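Local coordinates for protein MerB2 (Bacillus megaterium, PDB 5C17) that probably cleaves carbon-mercury bonds as an organomercurial (alkylmercury) lyase, and here holds a mercury(II) ion together with a dithiol ligand, at residues V23-T28 with S57-L62; G36-E41 with K75-L80; C102-L107 with K166-F171; I149-F154 with Q188-T193. All blocks are in the same frame, centred on the assembly; numbering follows the deposited sequence.

Contact 1: residues V23-T28 with S57-L62; sequences VPILRT and SVVKIL
I25 and L26 on helix 22-34 meet V58, V59 and L62 on helix 52-64 in a wholly apolar, buried helix-helix contact of the N-terminal part, whose order of helices and strands is consistent with a winged-helix domain. The two short segments cross at -69° with their axes 10.6 Å apart, so the backbones stay separated and branched side chains bridge the gap. I25 points at the partner helix with CG2 anti to the backbone N and CG1 beside it (chi1 -72°), which splits its two branches between L62 and V58. Its CD1 lies against CG1 of V58 at 3.7 Å, while its CG2 is turned to CD1 of L62 at 4.1 Å and more distantly to CG2 of V59. I68 of strand 68-70 also packs on L26, V59 and L62, and I50 on I25. L26 starts off at an angle to the partner, and its end brings the isobutyl group back to L62. An alanine here would probably open a gap beside both methyl groups of L62 and cost L80 the contact of its CD2 with L26 CD2. The side chains of L26 and L62 cross obliquely, with CD2 of L26 3.8 Å from CD1 of L62.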
loop_
_atom_site.group_PDB
_atom_site.type_symbol
_atom_site.label_atom_id
_atom_site.label_comp_id
_atom_site.label_asym_id
_atom_site.label_seq_id
_atom_site.Cartn_x
_atom_site.Cartn_y
_atom_site.Cartn_z
ATOM N N VAL A 23 14.117 5.663 -6.639
ATOM C CA VAL A 23 14.240 4.939 -5.375
ATOM C C VAL A 23 14.737 5.840 -4.236
ATOM O O VAL A 23 14.153 5.837 -3.158
ATOM C CB VAL A 23 15.049 3.623 -5.502
ATOM C CG1 VAL A 23 15.301 3.012 -4.126
ATOM C CG2 VAL A 23 14.278 2.642 -6.353
ATOM N N PRO A 24 15.796 6.649 -4.458
ATOM C CA PRO A 24 16.174 7.573 -3.377
ATOM C C PRO A 24 15.018 8.479 -2.917
ATOM O O PRO A 24 14.813 8.691 -1.713
ATOM C CB PRO A 24 17.321 8.390 -4.005
ATOM C CG PRO A 24 17.940 7.430 -4.984
ATOM C CD PRO A 24 16.764 6.664 -5.564
ATOM N N ILE A 25 14.247 8.985 -3.870
ATOM C CA ILE A 25 13.129 9.866 -3.562
ATOM C C ILE A 25 11.984 9.116 -2.862
ATOM O O ILE A 25 11.479 9.568 -1.838
ATOM C CB ILE A 25 12.681 10.636 -4.829
ATOM C CG1 ILE A 25 13.736 11.691 -5.178
ATOM C CG2 ILE A 25 11.303 11.280 -4.630
ATOM C CD1 ILE A 25 13.613 12.268 -6.561
ATOM N N LEU A 26 11.622 7.950 -3.387
ATOM C CA LEU A 26 10.577 7.136 -2.773
ATOM C C LEU A 26 10.953 6.724 -1.363
ATOM O O LEU A 26 10.115 6.777 -0.465
ATOM C CB LEU A 26 10.254 5.896 -3.603
ATOM C CG LEU A 26 9.344 6.150 -4.799
ATOM C CD1 LEU A 26 9.357 4.950 -5.723
ATOM C CD2 LEU A 26 7.905 6.478 -4.368
ATOM N N ARG A 27 12.204 6.303 -1.143
ATOM C CA ARG A 27 12.622 5.945 0.217
ATOM C C ARG A 27 12.438 7.120 1.158
ATOM O O ARG A 27 11.912 6.996 2.268
ATOM C CB ARG A 27 14.089 5.526 0.251
ATOM C CG ARG A 27 14.372 4.173 -0.392
ATOM C CD ARG A 27 15.881 3.847 -0.363
ATOM N NE ARG A 27 16.372 3.765 1.003
ATOM C CZ ARG A 27 16.267 2.696 1.770
ATOM N NH1 ARG A 27 15.730 1.572 1.307
ATOM N NH2 ARG A 27 16.679 2.761 3.016
ATOM N N THR A 28 12.903 8.282 0.719
ATOM C CA THR A 28 12.870 9.458 1.556
ATOM C C THR A 28 11.422 9.799 1.923
ATOM O O THR A 28 11.102 10.102 3.087
ATOM C CB THR A 28 13.595 10.635 0.868
ATOM O OG1 THR A 28 14.944 10.236 0.561
ATOM C CG2 THR A 28 13.634 11.833 1.772
ATOM N N SER A 57 10.631 16.675 -11.508
ATOM C CA SER A 57 10.138 15.793 -12.559
ATOM C C SER A 57 9.836 14.396 -12.048
ATOM O O SER A 57 8.842 13.788 -12.464
ATOM C CB SER A 57 11.101 15.759 -13.743
ATOM O OG SER A 57 12.352 15.216 -13.386
ATOM N N VAL A 58 10.651 13.897 -11.125
ATOM C CA VAL A 58 10.402 12.579 -10.559
ATOM C C VAL A 58 9.129 12.606 -9.714
ATOM O O VAL A 58 8.276 11.727 -9.833
ATOM C CB VAL A 58 11.586 12.095 -9.722
ATOM C CG1 VAL A 58 11.231 10.816 -8.985
ATOM C CG2 VAL A 58 12.812 11.873 -10.623
ATOM N N VAL A 59 8.990 13.608 -8.858
ATOM C CA VAL A 59 7.771 13.734 -8.052
ATOM C C VAL A 59 6.519 13.821 -8.946
ATOM O O VAL A 59 5.496 13.176 -8.660
ATOM C CB VAL A 59 7.862 14.918 -7.087
ATOM C CG1 VAL A 59 6.511 15.255 -6.464
ATOM C CG2 VAL A 59 8.906 14.622 -5.991
ATOM N N LYS A 60 6.595 14.569 -10.050
ATOM C CA LYS A 60 5.474 14.657 -10.988
ATOM C C LYS A 60 5.077 13.273 -11.505
ATOM O O LYS A 60 3.895 12.935 -11.532
ATOM C CB LYS A 60 5.816 15.582 -12.161
ATOM C CG LYS A 60 4.710 15.727 -13.191
ATOM C CD LYS A 60 5.057 16.724 -14.291
ATOM C CE LYS A 60 3.885 16.909 -15.243
ATOM N NZ LYS A 60 4.112 18.040 -16.184
ATOM N N ILE A 61 6.062 12.473 -11.899
ATOM C CA ILE A 61 5.791 11.128 -12.418
ATOM C C ILE A 61 5.183 10.247 -11.339
ATOM O O ILE A 61 4.200 9.527 -11.588
ATOM C CB ILE A 61 7.071 10.488 -12.995
ATOM C CG1 ILE A 61 7.384 11.121 -14.343
ATOM C CG2 ILE A 61 6.897 8.969 -13.170
ATOM C CD1 ILE A 61 8.798 10.885 -14.822
ATOM N N LEU A 62 5.762 10.270 -10.140
ATOM C CA LEU A 62 5.251 9.428 -9.051
ATOM C C LEU A 62 3.816 9.805 -8.698
ATOM O O LEU A 62 2.999 8.941 -8.406
ATOM C CB LEU A 62 6.152 9.522 -7.819
ATOM C CG LEU A 62 7.579 9.025 -7.996
ATOM C CD1 LEU A 62 8.395 9.370 -6.756
ATOM C CD2 LEU A 62 7.622 7.557 -8.309
#

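Contact 2: residues G36-E41 with K75-L80; sequences GQAVTE and KIVGAL
V39 is drawn out with psi 140°, and I76 across from it is similarly extended with psi 123°, which lets their backbones line up as an antiparallel hydrogen-bonded pair. CG1 of I76 is anti to the carbonyl carbon and beside the backbone N (chi1 -58°), which brings it to 3.7 Å from O of V39. The pair forms a single bridge with two nearly straight bonds: I76 N gives to V39 O at 2.8 Å, and V39 N gives to I76 O at 2.9 Å. CB of V39 and CB of I76 are 4.0 Å apart. I76 O takes a further CA-H contact from A38, whose CA is 3.4 Å away. At the exposed end T40 and K75 lie side by side and point the same way, with T40 CG2 3.9 Å from K75 CE. Q37 folds back and its NE2 gives a bond of 2.9 Å to A38 O, in the plane of both groups. The segment 36-41 is a connection between helices: G36 is the C-prime residue of the Schellman motif that ends helix 22-34, and T40 sits at the N-cap of helix 41-48, its OG1 bonded to S42. Past I76, V77 and G78 form a classic beta bulge opposite V69. A short extended link between helices 22-34 and 41-48, bridged to the second strand of the hairpin 68-79, is consistent with a winged-helix domain.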
loop_
_atom_site.group_PDB
_atom_site.type_symbol
_atom_site.label_atom_id
_atom_site.label_comp_id
_atom_site.label_asym_id
_atom_site.label_seq_id
_atom_site.Cartn_x
_atom_site.Cartn_y
_atom_site.Cartn_z
ATOM N N GLY A 36 5.269 9.804 10.433
ATOM C CA GLY A 36 4.139 10.708 10.620
ATOM C C GLY A 36 4.341 12.108 10.055
ATOM O O GLY A 36 3.606 13.041 10.387
ATOM N N GLN A 37 5.339 12.263 9.198
ATOM C CA GLN A 37 5.748 13.573 8.711
ATOM C C GLN A 37 5.420 13.722 7.233
ATOM O O GLN A 37 5.988 13.029 6.393
ATOM C CB GLN A 37 7.254 13.741 8.941
ATOM C CG GLN A 37 7.858 15.035 8.396
ATOM C CD GLN A 37 7.292 16.277 9.057
ATOM O OE1 GLN A 37 7.507 16.514 10.253
ATOM N NE2 GLN A 37 6.562 17.087 8.281
ATOM N N ALA A 38 4.529 14.656 6.913
ATOM C CA ALA A 38 4.263 15.007 5.528
ATOM C C ALA A 38 5.537 15.551 4.895
ATOM O O ALA A 38 6.405 16.112 5.592
ATOM C CB ALA A 38 3.157 16.022 5.442
ATOM N N VAL A 39 5.636 15.419 3.580
ATOM C CA VAL A 39 6.858 15.721 2.852
ATOM C C VAL A 39 6.631 16.846 1.856
ATOM O O VAL A 39 5.601 16.920 1.202
ATOM C CB VAL A 39 7.367 14.452 2.115
ATOM C CG1 VAL A 39 8.645 14.732 1.359
ATOM C CG2 VAL A 39 7.597 13.330 3.121
ATOM N N THR A 40 7.610 17.730 1.758
ATOM C CA THR A 40 7.590 18.796 0.769
ATOM C C THR A 40 8.745 18.645 -0.196
ATOM O O THR A 40 9.699 17.921 0.084
ATOM C CB THR A 40 7.746 20.149 1.420
ATOM O OG1 THR A 40 9.010 20.201 2.092
ATOM C CG2 THR A 40 6.629 20.416 2.404
ATOM N N GLU A 41 8.658 19.323 -1.338
ATOM C CA GLU A 41 9.739 19.224 -2.303
ATOM C C GLU A 41 11.025 19.836 -1.756
ATOM O O GLU A 41 12.100 19.320 -2.037
ATOM C CB GLU A 41 9.383 19.785 -3.684
ATOM C CG GLU A 41 8.455 18.896 -4.478
ATOM C CD GLU A 41 8.285 19.323 -5.934
ATOM O OE1 GLU A 41 9.258 19.803 -6.576
ATOM O OE2 GLU A 41 7.161 19.171 -6.445
ATOM N N LYS A 75 1.329 19.173 -0.386
ATOM C CA LYS A 75 2.224 18.394 0.476
ATOM C C LYS A 75 1.966 16.909 0.256
ATOM O O LYS A 75 0.826 16.482 0.027
ATOM C CB LYS A 75 2.035 18.708 1.946
ATOM C CG LYS A 75 2.470 20.101 2.324
ATOM C CD LYS A 75 2.494 20.274 3.840
ATOM C CE LYS A 75 3.370 21.422 4.278
ATOM N NZ LYS A 75 2.615 22.401 5.093
ATOM N N ILE A 76 3.030 16.122 0.339
ATOM C CA ILE A 76 2.945 14.680 0.097
ATOM C C ILE A 76 2.602 13.960 1.398
ATOM O O ILE A 76 3.319 14.093 2.405
ATOM C CB ILE A 76 4.276 14.143 -0.470
ATOM C CG1 ILE A 76 4.654 14.865 -1.767
ATOM C CG2 ILE A 76 4.203 12.619 -0.693
ATOM C CD1 ILE A 76 6.109 14.715 -2.140
ATOM N N VAL A 77 1.509 13.200 1.377
ATOM C CA VAL A 77 0.955 12.609 2.594
ATOM C C VAL A 77 0.816 11.090 2.520
ATOM O O VAL A 77 0.384 10.456 3.480
ATOM C CB VAL A 77 -0.416 13.228 2.948
ATOM C CG1 VAL A 77 -0.238 14.699 3.323
ATOM C CG2 VAL A 77 -1.425 13.072 1.787
ATOM N N GLY A 78 1.176 10.503 1.390
ATOM C CA GLY A 78 1.112 9.062 1.255
ATOM C C GLY A 78 2.072 8.571 0.204
ATOM O O GLY A 78 2.374 9.300 -0.748
ATOM N N ALA A 79 2.557 7.340 0.374
ATOM C CA ALA A 79 3.463 6.749 -0.604
ATOM C C ALA A 79 3.419 5.232 -0.485
ATOM O O ALA A 79 3.447 4.705 0.627
ATOM C CB ALA A 79 4.879 7.230 -0.391
ATOM N N LEU A 80 3.343 4.550 -1.623
ATOM C CA LEU A 80 3.523 3.100 -1.691
ATOM C C LEU A 80 2.608 2.367 -0.713
ATOM O O LEU A 80 3.016 1.371 -0.108
ATOM C CB LEU A 80 4.987 2.717 -1.454
ATOM C CG LEU A 80 5.991 3.402 -2.386
ATOM C CD1 LEU A 80 7.374 2.983 -2.045
ATOM C CD2 LEU A 80 5.730 3.123 -3.848
#

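Contact 3: residues C102-L107 with K166-F171; sequences CAISTL and KQIHYF. With HG (mercury (II) ion), chain B.
A103 and Y170 carry the middle of this contact, where the N-terminal turn of helix 103-113 lies across the edge strand 169-171 of a three-stranded antiparallel sheet, the two axes almost perpendicular. Metal binding comes first: SG of C102 holds the mercury ion at 2.4 Å, and C165, a sulphur of the bound dithiol and a water complete its surroundings. The same sulphur caps the helix, accepting from S105 N at 3.5 Å; chi1 of 73° sets SG between the backbone N and the carbonyl carbon. Among the polar links, Y170 OH gives to T106 OG1 at 2.8 Å, and T106 OG1 in turn donates to A103 O at 2.7 Å, a chain of two bonds that orients both hydroxyls. A water joins the backbones, accepting from A103 N at 2.8 Å and donating to I168 O at 2.7 Å. The aromatic interaction is a CH-pi contact: CB of A103 stands over one face of the Y170 ring, 3.6 Å from its centroid and 18° off the normal. Apolar contacts finish the interface, with I104 and I168 crossing at about a right angle. I168 also backs the metal-bound sulphur, its CG2 lying 3.9 Å from C102 SG.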
loop_
_atom_site.group_PDB
_atom_site.type_symbol
_atom_site.label_atom_id
_atom_site.label_comp_id
_atom_site.label_asym_id
_atom_site.label_seq_id
_atom_site.Cartn_x
_atom_site.Cartn_y
_atom_site.Cartn_z
ATOM N N CYS A 102 -4.994 0.004 0.853
ATOM C CA CYS A 102 -5.819 -1.167 0.584
ATOM C C CYS A 102 -5.497 -2.280 1.573
ATOM O O CYS A 102 -4.567 -2.190 2.374
ATOM C CB CYS A 102 -5.616 -1.667 -0.850
ATOM S SG CYS A 102 -4.028 -2.495 -1.111
ATOM N N ALA A 103 -6.260 -3.356 1.467
ATOM C CA ALA A 103 -6.106 -4.509 2.349
ATOM C C ALA A 103 -4.716 -5.125 2.255
ATOM O O ALA A 103 -4.126 -5.517 3.258
ATOM C CB ALA A 103 -7.143 -5.541 2.008
ATOM N N ILE A 104 -4.199 -5.257 1.046
ATOM C CA ILE A 104 -2.869 -5.850 0.906
ATOM C C ILE A 104 -1.838 -4.983 1.621
ATOM O O ILE A 104 -0.971 -5.513 2.327
ATOM C CB ILE A 104 -2.483 -6.062 -0.561
ATOM C CG1 ILE A 104 -3.371 -7.152 -1.180
ATOM C CG2 ILE A 104 -1.021 -6.445 -0.669
ATOM C CD1 ILE A 104 -3.189 -7.312 -2.678
ATOM N N SER A 105 -1.923 -3.663 1.442
ATOM C CA SER A 105 -0.978 -2.741 2.042
ATOM C C SER A 105 -0.945 -2.884 3.559
ATOM O O SER A 105 0.109 -2.772 4.174
ATOM C CB SER A 105 -1.308 -1.288 1.659
ATOM O OG SER A 105 -1.157 -1.077 0.267
ATOM N N THR A 106 -2.112 -3.109 4.177
ATOM C CA THR A 106 -2.146 -3.232 5.646
ATOM C C THR A 106 -1.162 -4.274 6.166
ATOM O O THR A 106 -0.609 -4.126 7.252
ATOM C CB THR A 106 -3.559 -3.575 6.240
ATOM O OG1 THR A 106 -4.012 -4.875 5.842
ATOM C CG2 THR A 106 -4.585 -2.521 5.881
ATOM N N LEU A 107 -1.002 -5.362 5.415
ATOM C CA LEU A 107 -0.158 -6.474 5.841
ATOM C C LEU A 107 1.245 -6.363 5.253
ATOM O O LEU A 107 2.248 -6.557 5.956
ATOM C CB LEU A 107 -0.832 -7.793 5.472
ATOM C CG LEU A 107 -2.069 -8.092 6.337
ATOM C CD1 LEU A 107 -2.939 -9.126 5.702
ATOM C CD2 LEU A 107 -1.694 -8.523 7.743
ATOM N N LYS A 166 -8.048 0.751 -5.277
ATOM C CA LYS A 166 -9.504 0.819 -5.117
ATOM C C LYS A 166 -10.214 -0.466 -5.552
ATOM O O LYS A 166 -11.403 -0.627 -5.300
ATOM C CB LYS A 166 -10.097 2.010 -5.894
ATOM C CG LYS A 166 -9.710 3.386 -5.365
ATOM C CD LYS A 166 -10.240 4.524 -6.273
ATOM C CE LYS A 166 -11.774 4.640 -6.293
ATOM N NZ LYS A 166 -12.225 5.767 -7.151
ATOM N N GLN A 167 -9.489 -1.362 -6.205
ATOM C CA GLN A 167 -10.043 -2.635 -6.682
ATOM C C GLN A 167 -9.722 -3.823 -5.772
ATOM O O GLN A 167 -10.188 -4.930 -6.020
ATOM C CB GLN A 167 -9.514 -2.924 -8.087
ATOM C CG GLN A 167 -9.886 -1.878 -9.138
ATOM C CD GLN A 167 -9.174 -2.131 -10.450
ATOM O OE1 GLN A 167 -8.355 -1.324 -10.888
ATOM N NE2 GLN A 167 -9.462 -3.267 -11.073
ATOM N N ILE A 168 -8.938 -3.578 -4.723
ATOM C CA ILE A 168 -8.521 -4.587 -3.775
ATOM C C ILE A 168 -9.365 -4.389 -2.514
ATOM O O ILE A 168 -9.583 -3.306 -2.122
ATOM C CB ILE A 168 -7.026 -4.428 -3.471
ATOM C CG1 ILE A 168 -6.188 -4.757 -4.719
ATOM C CG2 ILE A 168 -6.612 -5.196 -2.212
ATOM C CD1 ILE A 168 -4.762 -4.275 -4.655
ATOM N N HIS A 169 -9.807 -5.497 -1.940
ATOM C CA HIS A 169 -10.691 -5.466 -0.796
ATOM C C HIS A 169 -10.428 -6.570 0.220
ATOM O O HIS A 169 -9.893 -7.606 -0.059
ATOM C CB HIS A 169 -12.141 -5.683 -1.287
ATOM C CG HIS A 169 -12.556 -4.781 -2.396
ATOM N ND1 HIS A 169 -12.659 -3.420 -2.253
ATOM C CD2 HIS A 169 -12.908 -5.061 -3.661
ATOM C CE1 HIS A 169 -13.043 -2.903 -3.398
ATOM N NE2 HIS A 169 -13.184 -3.875 -4.266
ATOM N N TYR A 170 -10.838 -6.267 1.441
ATOM C CA TYR A 170 -10.993 -7.247 2.507
ATOM C C TYR A 170 -12.437 -7.750 2.387
ATOM O O TYR A 170 -13.337 -7.013 2.144
ATOM C CB TYR A 170 -10.838 -6.665 3.920
ATOM C CG TYR A 170 -9.442 -6.739 4.556
ATOM C CD1 TYR A 170 -8.795 -7.934 4.772
ATOM C CD2 TYR A 170 -8.814 -5.597 4.987
ATOM C CE1 TYR A 170 -7.583 -7.981 5.376
ATOM C CE2 TYR A 170 -7.579 -5.642 5.578
ATOM C CZ TYR A 170 -6.958 -6.845 5.766
ATOM O OH TYR A 170 -5.750 -6.967 6.359
ATOM N N PHE A 171 -12.596 -9.042 2.590
ATOM C CA PHE A 171 -13.894 -9.685 2.716
ATOM C C PHE A 171 -13.908 -10.499 4.021
ATOM O O PHE A 171 -12.947 -11.149 4.391
ATOM C CB PHE A 171 -14.311 -10.549 1.512
ATOM C CG PHE A 171 -14.677 -9.735 0.309
ATOM C CD1 PHE A 171 -15.834 -8.989 0.295
ATOM C CD2 PHE A 171 -13.837 -9.655 -0.794
ATOM C CE1 PHE A 171 -16.148 -8.201 -0.772
ATOM C CE2 PHE A 171 -14.166 -8.871 -1.892
ATOM C CZ PHE A 171 -15.330 -8.148 -1.866
HETATM HG HG HG B . -2.706 -1.230 -2.621
HETATM O O HOH W 1 -8.790 -2.736 0.426
HETATM O O HOH W 2 -0.540 -0.068 -2.426
#

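Contact 4: residues I149-F154 with Q188-T193; sequences IWTVPF and QGEIMT. With DTV ((2S,3S)-1,4-dimercaptobutane-2,3-diol), chain D.
I149 O is gripped twice from across the sheet, by M192 N at 2.8 Å and by a CA-H contact from I191, whose CA is 3.3 Å away. The pairing is antiparallel, strand 190-192 forming an edge of the three-stranded sheet whose middle strand is 148-151. I149 N returns a bond of 3.1 Å to M192 O, and two pairs on, T151 N meets E190 O and E190 N meets T151 O, both at 2.9 Å. Between them W150 and I191 form the non-hydrogen-bonded pair. Chi1 of W150 is 171°, CG anti to the backbone N, and the indole lies with one face against the backbone of G189 and E190; its CZ2 comes to 3.3 Å from G189 CA. G189, with no side chain, lets the ring and T151 O come this close. An alanine in place of W150 would probably uncover this backbone and leave W180 without its edge-to-face partner. Facing the other way, I149 and M192 lie side by side, and M192 SD reaches T151 CG2 at 4.0 Å. F154 belongs to the dithiol pocket: C1 of the ligand stands over its ring face, and F154 CZ is 3.5 Å from C4 of the ligand.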
loop_
_atom_site.group_PDB
_atom_site.type_symbol
_atom_site.label_atom_id
_atom_site.label_comp_id
_atom_site.label_asym_id
_atom_site.label_seq_id
_atom_site.Cartn_x
_atom_site.Cartn_y
_atom_site.Cartn_z
ATOM N N ILE A 149 -8.619 -11.678 1.328
ATOM C CA ILE A 149 -8.412 -10.515 0.481
ATOM C C ILE A 149 -8.765 -10.844 -0.968
ATOM O O ILE A 149 -8.495 -11.950 -1.441
ATOM C CB ILE A 149 -6.950 -10.054 0.575
ATOM C CG1 ILE A 149 -6.719 -9.428 1.951
ATOM C CG2 ILE A 149 -6.582 -9.065 -0.548
ATOM C CD1 ILE A 149 -5.256 -9.122 2.277
ATOM N N TRP A 150 -9.394 -9.885 -1.638
ATOM C CA TRP A 150 -9.652 -9.945 -3.061
ATOM C C TRP A 150 -8.636 -9.060 -3.750
ATOM O O TRP A 150 -8.522 -7.879 -3.425
ATOM C CB TRP A 150 -11.057 -9.444 -3.341
ATOM C CG TRP A 150 -11.389 -9.259 -4.777
ATOM C CD1 TRP A 150 -11.341 -8.100 -5.488
ATOM C CD2 TRP A 150 -11.847 -10.261 -5.680
ATOM N NE1 TRP A 150 -11.724 -8.313 -6.775
ATOM C CE2 TRP A 150 -12.055 -9.634 -6.922
ATOM C CE3 TRP A 150 -12.101 -11.626 -5.561
ATOM C CZ2 TRP A 150 -12.500 -10.328 -8.045
ATOM C CZ3 TRP A 150 -12.548 -12.310 -6.670
ATOM C CH2 TRP A 150 -12.744 -11.660 -7.898
ATOM N N THR A 151 -7.906 -9.627 -4.702
ATOM C CA THR A 151 -6.881 -8.917 -5.441
ATOM C C THR A 151 -7.151 -9.007 -6.938
ATOM O O THR A 151 -7.929 -9.848 -7.396
ATOM C CB THR A 151 -5.480 -9.453 -5.104
ATOM O OG1 THR A 151 -4.500 -8.581 -5.668
ATOM C CG2 THR A 151 -5.279 -10.850 -5.623
ATOM N N VAL A 152 -6.521 -8.110 -7.688
ATOM C CA VAL A 152 -6.649 -8.073 -9.133
ATOM C C VAL A 152 -5.266 -8.159 -9.752
ATOM O O VAL A 152 -4.263 -7.925 -9.078
ATOM C CB VAL A 152 -7.372 -6.791 -9.621
ATOM C CG1 VAL A 152 -8.789 -6.758 -9.086
ATOM C CG2 VAL A 152 -6.616 -5.516 -9.232
ATOM N N PRO A 153 -5.194 -8.471 -11.052
ATOM C CA PRO A 153 -3.878 -8.572 -11.688
ATOM C C PRO A 153 -3.103 -7.260 -11.585
ATOM O O PRO A 153 -3.655 -6.189 -11.807
ATOM C CB PRO A 153 -4.223 -8.902 -13.140
ATOM C CG PRO A 153 -5.540 -9.580 -13.061
ATOM C CD PRO A 153 -6.273 -8.883 -11.963
ATOM N N PHE A 154 -1.827 -7.327 -11.234
ATOM C CA PHE A 154 -1.060 -6.124 -11.130
ATOM C C PHE A 154 -0.611 -5.765 -12.573
ATOM O O PHE A 154 -0.438 -6.573 -13.429
ATOM C CB PHE A 154 0.106 -6.154 -10.066
ATOM C CG PHE A 154 -0.339 -6.246 -8.588
ATOM C CD1 PHE A 154 -1.668 -6.326 -8.209
ATOM C CD2 PHE A 154 0.604 -6.183 -7.593
ATOM C CE1 PHE A 154 -2.031 -6.401 -6.884
ATOM C CE2 PHE A 154 0.242 -6.249 -6.262
ATOM C CZ PHE A 154 -1.082 -6.366 -5.920
ATOM N N GLN A 188 -12.746 -8.866 -12.569
ATOM C CA GLN A 188 -11.898 -10.049 -12.593
ATOM C C GLN A 188 -10.858 -9.959 -11.474
ATOM O O GLN A 188 -10.288 -8.907 -11.245
ATOM C CB GLN A 188 -11.205 -10.152 -13.949
ATOM C CG GLN A 188 -12.171 -10.165 -15.146
ATOM C CD GLN A 188 -13.073 -11.394 -15.168
ATOM O OE1 GLN A 188 -14.243 -11.333 -14.779
ATOM N NE2 GLN A 188 -12.531 -12.517 -15.628
ATOM N N GLY A 189 -10.619 -11.060 -10.774
ATOM C CA GLY A 189 -9.686 -11.065 -9.662
ATOM C C GLY A 189 -9.681 -12.421 -8.996
ATOM O O GLY A 189 -10.203 -13.399 -9.548
ATOM N N GLU A 190 -9.103 -12.490 -7.806
ATOM C CA GLU A 190 -9.051 -13.742 -7.079
ATOM C C GLU A 190 -8.816 -13.502 -5.596
ATOM O O GLU A 190 -8.404 -12.418 -5.173
ATOM C CB GLU A 190 -7.981 -14.668 -7.646
ATOM C CG GLU A 190 -6.565 -14.204 -7.468
ATOM C CD GLU A 190 -5.581 -15.139 -8.158
ATOM O OE1 GLU A 190 -4.825 -15.843 -7.454
ATOM O OE2 GLU A 190 -5.572 -15.183 -9.404
ATOM N N ILE A 191 -9.099 -14.535 -4.824
ATOM C CA ILE A 191 -8.904 -14.522 -3.393
ATOM C C ILE A 191 -7.470 -14.883 -3.079
ATOM O O ILE A 191 -6.904 -15.803 -3.688
ATOM C CB ILE A 191 -9.842 -15.539 -2.729
ATOM C CG1 ILE A 191 -11.302 -15.163 -2.984
ATOM C CG2 ILE A 191 -9.575 -15.671 -1.234
ATOM C CD1 ILE A 191 -11.762 -13.921 -2.298
ATOM N N MET A 192 -6.898 -14.175 -2.121
ATOM C CA MET A 192 -5.600 -14.554 -1.568
ATOM C C MET A 192 -5.702 -14.491 -0.045
ATOM O O MET A 192 -6.634 -13.916 0.516
ATOM C CB MET A 192 -4.460 -13.681 -2.098
ATOM C CG MET A 192 -4.624 -12.213 -1.759
ATOM S SD MET A 192 -3.254 -11.096 -2.236
ATOM C CE MET A 192 -1.932 -11.661 -1.193
ATOM N N THR A 193 -4.735 -15.098 0.617
ATOM C CA THR A 193 -4.774 -15.227 2.052
ATOM C C THR A 193 -4.017 -14.095 2.715
ATOM O O THR A 193 -3.197 -13.396 2.092
ATOM C CB THR A 193 -4.136 -16.543 2.506
ATOM O OG1 THR A 193 -2.742 -16.504 2.205
ATOM C CG2 THR A 193 -4.800 -17.753 1.826
HETATM S S1 DTV D . -0.538 -2.045 -9.567
HETATM C C1 DTV D . -0.305 -2.572 -7.870
HETATM C C2 DTV D . -0.435 -1.442 -6.863
HETATM O O2 DTV D . -1.752 -0.966 -6.847
HETATM C C3 DTV D . -0.066 -1.847 -5.432
HETATM O O3 DTV D . 1.298 -2.219 -5.394
HETATM C C4 DTV D . -0.908 -2.990 -4.888
HETATM S S4 DTV D . -0.907 -3.048 -3.101
#

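Contacts 1 and 2 belong to one N-terminal unit and touch through L26 and L80 and through V59 and E41, while contacts 3 and 4 share the three-stranded sheet, H169 O probably accepting from W150 N. Contacts 1 and 3 are buried; contacts 2 and 4 are partly buried, with solvent-exposed residues at their margins. The chemistry follows the place: contact 1 is purely aliphatic, contact 2 a lone backbone bridge, contact 4 a run of three beta pairs with an indole on one face. Contact 3 adds metal, water and hydroxyl links. Contacts 3 and 4 also supply residues of the mercury and dithiol site, C102 and F154 among them.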